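Local coordinates for protein trehalose-6-phosphate phosphatase (Candida albicans, PDB 5DXF) that is named a trehalose-phosphatase and belongs to glycosyltransferase family 20, whose members have the two-domain GT-B fold, at residues Glu365-Ser373 against His403-Val413; Gly330-Asp338 against Tyr418-Leu429. All coordinates share one frame; numbering follows the deposited sequence.

Interaction 1 (Glu365-Ser373 against His403-Val413); sequences ETVVLIQVS and HTPVLHYQMRV
The imidazole of His403 lies under the backbone of Glu365, whose carbonyl O sits 3.5 Å above the ring plane, over its centre. At the ring edge NE2 gives a weak bond to Val367 O (3.4 Å, bent to 135°), and Val368 CG2 touches the same edge; CG anti to the backbone N (chi1 -179°) carries the ring across to this turn. Further on, equivalent neighbours lie side by side: Leu369 CD2 meets Val406 CG1 at 3.9 Å, while Leu407 CD1, on the opposite face, touches both Val368 CG1 and Ile370 CG1. Their register is that of two parallel strands, 13° apart in direction, joined through helix 381-398 as a beta-alpha-beta unit. Bonds alternate in the parallel manner, Leu407 N to Leu369 O followed by Gln371 N to Leu407 O, each 2.7 Å. Ile370 CG2 approaches the edge of the Tyr409 ring, in its plane, 3.9 Å from CE2. The Gln371 side chain bends at its second torsion and leads away from its neighbour strand, its amide bonding Lys349 and Asp338. Val372 CG2 and Val413 CG1 meet tip to tip at 4.1 Å, where the chain beyond strand 406-409 curls back over Val372.

Interaction 2 (Gly330-Asp338 against Tyr418-Leu429); sequences GKKLIVGRD and YLALLRVADLAL
Strand 332-339 of the Rossmann-like sheet expected of a GT-B protein is joined here, by a single backbone bridge, to the chain entering strand 428-430, and helix 415-424 packs on it. The strand and helix segments run at 139° to each other, their axes 8.1 Å apart at closest approach. Val335 packs against the helix and the residue that follows it: CG1 lies 3.9 Å from Leu421 CB, the two side chains crossing at about a right angle, and CG2 lies 3.8 Å from Ala425 CB. Past the helix, the turn pairs with the strand's backbone. Leu333 O accepts from Asp426 N at 2.8 Å and, more weakly, from Leu427 N, while Val335 N gives a nearly straight bond (172°) to Leu427 O. Asp426 also uses its side chain, OD2 taking Leu333 N at 2.9 Å through its anti lone pair. Beside this bridge Ile334 and Leu427 point the same way, with their CD1 atoms 3.8 Å apart. At the far end Arg337 lays its guanidinium flat on the Tyr418 ring in a cation-pi stack, the planes 14° apart. The Tyr418 hydroxyl bonds Glu443; Leu422 CG lies over the rim of the ring's other face, and Arg337 CZ stands over the stacked face, 3.6 Å from the ring centroid.

Both interactions involve the same parallel sheet: interaction 1 pairs strand 367-374 with 406-409, and interaction 2 lies on the other side of 367-374, at its neighbour 332-339. Their centres are 9 Å apart, and strands 332-339 and 367-374 meet directly, with Ile370 N 2.6 Å from Ile334 O, a probable hydrogen bond. Interaction 2 is the more buried, with ten of fifteen touching residues buried and one exposed; interaction 1 is partly buried, with ten of nineteen buried and three exposed. Repeated main-chain bonding dominates interaction 1, whereas interaction 2 mixes a short backbone bridge, a carboxylate bond, apolar helix packing and a cation-pi stack. In sequence, interaction 1 is nested inside the loop that interaction 2 closes.

Interaction 1 (Glu365-Ser373 against His403-Val413)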
# COMPACT_ATOMS: atom_id res chain seq x y z
N GLU A 365 -24.94 16.34 -15.65
CA GLU A 365 -24.35 17.65 -15.96
C GLU A 365 -23.57 18.27 -14.80
O GLU A 365 -22.80 19.21 -15.01
CB GLU A 365 -25.42 18.64 -16.42
CG GLU A 365 -26.11 18.28 -17.72
CD GLU A 365 -27.17 19.31 -18.11
OE1 GLU A 365 -28.11 19.52 -17.31
OE2 GLU A 365 -27.05 19.91 -19.19
N THR A 366 -23.75 17.77 -13.59
CA THR A 366 -23.18 18.42 -12.41
C THR A 366 -22.14 17.60 -11.65
O THR A 366 -21.45 18.14 -10.79
CB THR A 366 -24.29 18.82 -11.42
OG1 THR A 366 -25.19 17.73 -11.24
CG2 THR A 366 -25.06 20.03 -11.93
N VAL A 367 -22.02 16.32 -11.96
CA VAL A 367 -21.05 15.48 -11.26
C VAL A 367 -19.90 15.06 -12.17
O VAL A 367 -20.12 14.49 -13.23
CB VAL A 367 -21.70 14.22 -10.67
CG1 VAL A 367 -20.68 13.44 -9.85
CG2 VAL A 367 -22.87 14.60 -9.80
N VAL A 368 -18.68 15.34 -11.73
CA VAL A 368 -17.49 14.95 -12.47
C VAL A 368 -16.63 13.99 -11.65
O VAL A 368 -16.25 14.30 -10.53
CB VAL A 368 -16.65 16.17 -12.88
CG1 VAL A 368 -15.34 15.72 -13.51
CG2 VAL A 368 -17.43 17.06 -13.83
N LEU A 369 -16.34 12.83 -12.23
CA LEU A 369 -15.47 11.84 -11.59
C LEU A 369 -14.05 11.98 -12.12
O LEU A 369 -13.81 11.80 -13.31
CB LEU A 369 -16.00 10.42 -11.82
CG LEU A 369 -15.30 9.25 -11.13
CD1 LEU A 369 -16.29 8.15 -10.77
CD2 LEU A 369 -14.20 8.67 -12.01
N ILE A 370 -13.12 12.31 -11.23
CA ILE A 370 -11.71 12.42 -11.61
C ILE A 370 -10.92 11.23 -11.09
O ILE A 370 -10.80 11.03 -9.88
CB ILE A 370 -11.07 13.72 -11.09
CG1 ILE A 370 -11.75 14.93 -11.74
CG2 ILE A 370 -9.58 13.73 -11.37
CD1 ILE A 370 -11.44 16.24 -11.06
N GLN A 371 -10.40 10.42 -12.02
CA GLN A 371 -9.61 9.25 -11.66
C GLN A 371 -8.19 9.38 -12.20
O GLN A 371 -7.99 9.49 -13.41
CB GLN A 371 -10.26 7.97 -12.19
CG GLN A 371 -9.58 6.69 -11.72
CD GLN A 371 -9.76 6.45 -10.24
OE1 GLN A 371 -10.79 6.82 -9.66
NE2 GLN A 371 -8.77 5.83 -9.61
N VAL A 372 -7.21 9.38 -11.30
CA VAL A 372 -5.81 9.32 -11.70
C VAL A 372 -5.29 7.92 -11.39
O VAL A 372 -5.38 7.44 -10.26
CB VAL A 372 -4.96 10.39 -10.99
CG1 VAL A 372 -5.45 10.60 -9.57
CG2 VAL A 372 -3.49 9.99 -10.99
N SER A 373 -4.76 7.25 -12.41
CA SER A 373 -4.38 5.85 -12.28
C SER A 373 -2.89 5.61 -12.48
O SER A 373 -2.21 6.36 -13.17
CB SER A 373 -5.18 5.00 -13.27
OG SER A 373 -5.19 5.58 -14.56
N HIS A 403 -19.11 19.39 -20.81
CA HIS A 403 -19.11 18.54 -19.62
C HIS A 403 -18.63 17.12 -19.90
O HIS A 403 -19.18 16.42 -20.75
CB HIS A 403 -20.51 18.49 -18.99
CG HIS A 403 -20.57 17.66 -17.74
ND1 HIS A 403 -21.44 16.59 -17.60
CD2 HIS A 403 -19.86 17.72 -16.59
CE1 HIS A 403 -21.26 16.05 -16.40
NE2 HIS A 403 -20.31 16.71 -15.78
N THR A 404 -17.60 16.71 -19.16
CA THR A 404 -17.08 15.35 -19.24
C THR A 404 -17.15 14.68 -17.87
O THR A 404 -16.38 15.02 -16.97
CB THR A 404 -15.63 15.32 -19.76
OG1 THR A 404 -15.58 15.92 -21.07
CG2 THR A 404 -15.12 13.89 -19.84
N PRO A 405 -18.08 13.73 -17.71
CA PRO A 405 -18.36 13.02 -16.45
C PRO A 405 -17.14 12.34 -15.84
O PRO A 405 -16.91 12.48 -14.64
CB PRO A 405 -19.41 11.99 -16.86
CG PRO A 405 -20.07 12.57 -18.05
CD PRO A 405 -18.98 13.29 -18.79
N VAL A 406 -16.38 11.60 -16.65
CA VAL A 406 -15.19 10.92 -16.15
C VAL A 406 -13.90 11.47 -16.76
O VAL A 406 -13.74 11.49 -17.98
CB VAL A 406 -15.24 9.41 -16.41
CG1 VAL A 406 -13.99 8.73 -15.86
CG2 VAL A 406 -16.49 8.80 -15.80
N LEU A 407 -12.99 11.91 -15.90
CA LEU A 407 -11.67 12.34 -16.34
C LEU A 407 -10.63 11.33 -15.88
O LEU A 407 -10.51 11.06 -14.68
CB LEU A 407 -11.35 13.74 -15.81
CG LEU A 407 -12.19 14.86 -16.42
CD1 LEU A 407 -12.02 16.17 -15.66
CD2 LEU A 407 -11.88 15.03 -17.89
N HIS A 408 -9.90 10.76 -16.84
CA HIS A 408 -8.92 9.72 -16.54
C HIS A 408 -7.50 10.15 -16.88
O HIS A 408 -7.15 10.32 -18.05
CB HIS A 408 -9.27 8.44 -17.30
CG HIS A 408 -8.50 7.24 -16.85
ND1 HIS A 408 -8.53 6.03 -17.52
CD2 HIS A 408 -7.68 7.05 -15.79
CE1 HIS A 408 -7.76 5.16 -16.90
NE2 HIS A 408 -7.24 5.75 -15.84
N TYR A 409 -6.68 10.32 -15.85
CA TYR A 409 -5.29 10.69 -16.03
C TYR A 409 -4.39 9.50 -15.69
O TYR A 409 -4.41 9.01 -14.57
CB TYR A 409 -4.93 11.89 -15.15
CG TYR A 409 -5.80 13.10 -15.37
CD1 TYR A 409 -5.54 14.00 -16.40
CD2 TYR A 409 -6.89 13.35 -14.54
CE1 TYR A 409 -6.34 15.11 -16.60
CE2 TYR A 409 -7.69 14.46 -14.74
CZ TYR A 409 -7.42 15.33 -15.77
OH TYR A 409 -8.22 16.43 -15.96
N GLN A 410 -3.62 9.05 -16.67
CA GLN A 410 -2.70 7.93 -16.47
C GLN A 410 -1.26 8.43 -16.37
O GLN A 410 -0.34 7.63 -16.16
CB GLN A 410 -2.84 6.91 -17.60
CG GLN A 410 -4.16 6.15 -17.56
CD GLN A 410 -4.43 5.34 -18.82
OE1 GLN A 410 -5.30 5.68 -19.61
NE2 GLN A 410 -3.68 4.26 -18.99
N MET A 411 -1.06 9.72 -16.53
CA MET A 411 0.25 10.32 -16.32
C MET A 411 0.55 10.47 -14.84
O MET A 411 -0.35 10.47 -14.02
CB MET A 411 0.35 11.66 -17.03
CG MET A 411 -0.21 12.83 -16.26
SD MET A 411 -1.94 13.11 -16.60
CE MET A 411 -1.99 12.87 -18.36
N ARG A 412 1.82 10.60 -14.51
CA ARG A 412 2.20 10.88 -13.13
C ARG A 412 1.88 12.34 -12.82
O ARG A 412 2.25 13.24 -13.57
CB ARG A 412 3.69 10.60 -12.90
CG ARG A 412 4.07 9.14 -13.07
CD ARG A 412 5.56 8.94 -12.85
NE ARG A 412 5.96 7.55 -13.03
CZ ARG A 412 7.22 7.12 -12.98
NH1 ARG A 412 8.21 7.99 -12.76
NH2 ARG A 412 7.50 5.84 -13.15
N VAL A 413 1.18 12.56 -11.72
CA VAL A 413 0.82 13.92 -11.33
C VAL A 413 1.69 14.37 -10.16
O VAL A 413 2.25 13.55 -9.44
CB VAL A 413 -0.67 14.02 -10.94
CG1 VAL A 413 -1.53 13.39 -12.02
CG2 VAL A 413 -0.92 13.35 -9.60

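Interaction 2 (Gly330-Asp338 against Tyr418-Leu429)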
# COMPACT_ATOMS: atom_id res chain seq x y z
N GLY A 330 -19.71 25.22 -9.94
CA GLY A 330 -21.07 24.73 -10.12
C GLY A 330 -21.15 23.23 -10.31
O GLY A 330 -22.21 22.71 -10.68
N LYS A 331 -20.05 22.53 -10.06
CA LYS A 331 -20.01 21.07 -10.22
C LYS A 331 -19.48 20.36 -8.98
O LYS A 331 -18.70 20.92 -8.21
CB LYS A 331 -19.16 20.70 -11.44
CG LYS A 331 -19.76 21.14 -12.76
CD LYS A 331 -18.87 20.80 -13.94
CE LYS A 331 -19.55 21.15 -15.25
NZ LYS A 331 -20.86 20.46 -15.37
N LYS A 332 -19.92 19.12 -8.79
CA LYS A 332 -19.47 18.29 -7.67
C LYS A 332 -18.37 17.34 -8.12
O LYS A 332 -18.50 16.66 -9.14
CB LYS A 332 -20.65 17.51 -7.08
CG LYS A 332 -21.80 18.37 -6.56
CD LYS A 332 -21.42 19.13 -5.30
CE LYS A 332 -22.61 19.89 -4.72
NZ LYS A 332 -22.25 20.66 -3.49
N LEU A 333 -17.29 17.28 -7.34
CA LEU A 333 -16.10 16.53 -7.76
C LEU A 333 -15.85 15.26 -6.94
O LEU A 333 -15.71 15.31 -5.72
CB LEU A 333 -14.87 17.43 -7.67
CG LEU A 333 -14.38 18.08 -8.97
CD1 LEU A 333 -15.52 18.32 -9.95
CD2 LEU A 333 -13.63 19.38 -8.68
N ILE A 334 -15.80 14.13 -7.64
CA ILE A 334 -15.38 12.87 -7.04
C ILE A 334 -13.94 12.60 -7.46
O ILE A 334 -13.64 12.54 -8.66
CB ILE A 334 -16.29 11.69 -7.46
CG1 ILE A 334 -17.76 12.12 -7.41
CG2 ILE A 334 -16.05 10.48 -6.58
CD1 ILE A 334 -18.73 10.98 -7.66
N VAL A 335 -13.05 12.45 -6.49
CA VAL A 335 -11.63 12.29 -6.77
C VAL A 335 -11.05 11.03 -6.13
O VAL A 335 -11.23 10.78 -4.94
CB VAL A 335 -10.82 13.51 -6.27
CG1 VAL A 335 -9.33 13.31 -6.53
CG2 VAL A 335 -11.32 14.77 -6.95
N GLY A 336 -10.35 10.24 -6.94
CA GLY A 336 -9.68 9.04 -6.46
C GLY A 336 -8.38 8.79 -7.19
O GLY A 336 -8.20 9.21 -8.33
N ARG A 337 -7.45 8.12 -6.51
CA ARG A 337 -6.21 7.68 -7.14
C ARG A 337 -5.94 6.22 -6.81
O ARG A 337 -5.72 5.86 -5.65
CB ARG A 337 -5.02 8.53 -6.69
CG ARG A 337 -3.73 8.17 -7.43
CD ARG A 337 -2.55 9.05 -7.04
NE ARG A 337 -2.05 8.76 -5.69
CZ ARG A 337 -0.93 9.26 -5.19
NH1 ARG A 337 -0.17 10.07 -5.91
NH2 ARG A 337 -0.56 8.94 -3.95
N ASP A 338 -5.95 5.38 -7.84
CA ASP A 338 -5.71 3.96 -7.65
C ASP A 338 -4.86 3.40 -8.78
O ASP A 338 -4.87 3.93 -9.89
CB ASP A 338 -7.04 3.19 -7.57
CG ASP A 338 -7.94 3.70 -6.47
OD1 ASP A 338 -7.78 3.26 -5.32
OD2 ASP A 338 -8.81 4.55 -6.76
N TYR A 418 -1.79 16.53 -6.62
CA TYR A 418 -2.54 15.44 -6.00
C TYR A 418 -3.25 15.91 -4.74
O TYR A 418 -4.46 15.69 -4.58
CB TYR A 418 -1.59 14.28 -5.67
CG TYR A 418 -2.23 13.17 -4.87
CD1 TYR A 418 -3.22 12.37 -5.42
CD2 TYR A 418 -1.83 12.91 -3.56
CE1 TYR A 418 -3.80 11.35 -4.69
CE2 TYR A 418 -2.40 11.89 -2.82
CZ TYR A 418 -3.38 11.11 -3.40
OH TYR A 418 -3.96 10.10 -2.67
N LEU A 419 -2.51 16.57 -3.85
CA LEU A 419 -3.09 17.10 -2.62
C LEU A 419 -4.16 18.14 -2.91
O LEU A 419 -5.19 18.18 -2.23
CB LEU A 419 -2.00 17.71 -1.74
CG LEU A 419 -0.95 16.71 -1.25
CD1 LEU A 419 -0.06 17.36 -0.21
CD2 LEU A 419 -1.62 15.47 -0.69
N ALA A 420 -3.92 18.99 -3.91
CA ALA A 420 -4.94 19.90 -4.40
C ALA A 420 -6.19 19.11 -4.71
O ALA A 420 -7.25 19.37 -4.15
CB ALA A 420 -4.46 20.64 -5.63
N LEU A 421 -6.05 18.14 -5.62
CA LEU A 421 -7.15 17.27 -6.02
C LEU A 421 -7.94 16.71 -4.83
O LEU A 421 -9.18 16.73 -4.83
CB LEU A 421 -6.63 16.12 -6.89
CG LEU A 421 -6.27 16.46 -8.34
CD1 LEU A 421 -5.47 15.34 -8.99
CD2 LEU A 421 -7.53 16.75 -9.14
N LEU A 422 -7.23 16.23 -3.81
CA LEU A 422 -7.91 15.71 -2.62
C LEU A 422 -8.66 16.81 -1.88
O LEU A 422 -9.79 16.59 -1.43
CB LEU A 422 -6.91 15.04 -1.68
CG LEU A 422 -6.28 13.75 -2.20
CD1 LEU A 422 -5.37 13.12 -1.15
CD2 LEU A 422 -7.35 12.76 -2.64
N ARG A 423 -8.06 17.99 -1.76
CA ARG A 423 -8.71 19.10 -1.05
C ARG A 423 -9.95 19.63 -1.77
O ARG A 423 -10.96 19.92 -1.12
CB ARG A 423 -7.71 20.24 -0.82
CG ARG A 423 -6.88 20.10 0.45
CD ARG A 423 -6.03 21.34 0.70
NE ARG A 423 -6.86 22.53 0.85
CZ ARG A 423 -6.38 23.77 0.84
NH1 ARG A 423 -5.09 23.99 0.68
NH2 ARG A 423 -7.21 24.80 0.98
N VAL A 424 -9.90 19.77 -3.09
CA VAL A 424 -11.04 20.30 -3.84
C VAL A 424 -12.18 19.27 -3.91
O VAL A 424 -13.32 19.61 -4.23
CB VAL A 424 -10.66 20.72 -5.28
CG1 VAL A 424 -11.76 21.58 -5.92
CG2 VAL A 424 -9.34 21.48 -5.29
N ALA A 425 -11.86 18.02 -3.60
CA ALA A 425 -12.83 16.93 -3.72
C ALA A 425 -14.07 17.14 -2.85
O ALA A 425 -13.97 17.47 -1.67
CB ALA A 425 -12.18 15.61 -3.38
N ASP A 426 -15.24 16.96 -3.45
CA ASP A 426 -16.48 16.95 -2.71
C ASP A 426 -16.82 15.52 -2.28
O ASP A 426 -17.70 15.30 -1.46
CB ASP A 426 -17.61 17.54 -3.55
CG ASP A 426 -17.35 18.98 -3.95
OD1 ASP A 426 -17.40 19.87 -3.07
OD2 ASP A 426 -17.11 19.23 -5.14
N LEU A 427 -16.12 14.56 -2.86
CA LEU A 427 -16.31 13.15 -2.53
C LEU A 427 -15.03 12.36 -2.71
O LEU A 427 -14.21 12.67 -3.54
CB LEU A 427 -17.40 12.55 -3.40
CG LEU A 427 -18.26 11.44 -2.82
CD1 LEU A 427 -18.77 10.53 -3.91
CD2 LEU A 427 -17.52 10.63 -1.78
N ALA A 428 -14.88 11.30 -1.93
CA ALA A 428 -13.84 10.34 -2.14
C ALA A 428 -14.53 9.01 -2.22
O ALA A 428 -15.42 8.73 -1.43
CB ALA A 428 -12.86 10.37 -1.00
N LEU A 429 -14.15 8.18 -3.18
CA LEU A 429 -14.75 6.86 -3.32
C LEU A 429 -13.67 5.79 -3.42
O LEU A 429 -12.90 5.76 -4.38
CB LEU A 429 -15.68 6.79 -4.54
CG LEU A 429 -16.48 5.51 -4.78
CD1 LEU A 429 -17.12 5.02 -3.48
CD2 LEU A 429 -17.54 5.72 -5.86
O HOH W 1 -2.48 7.05 -2.94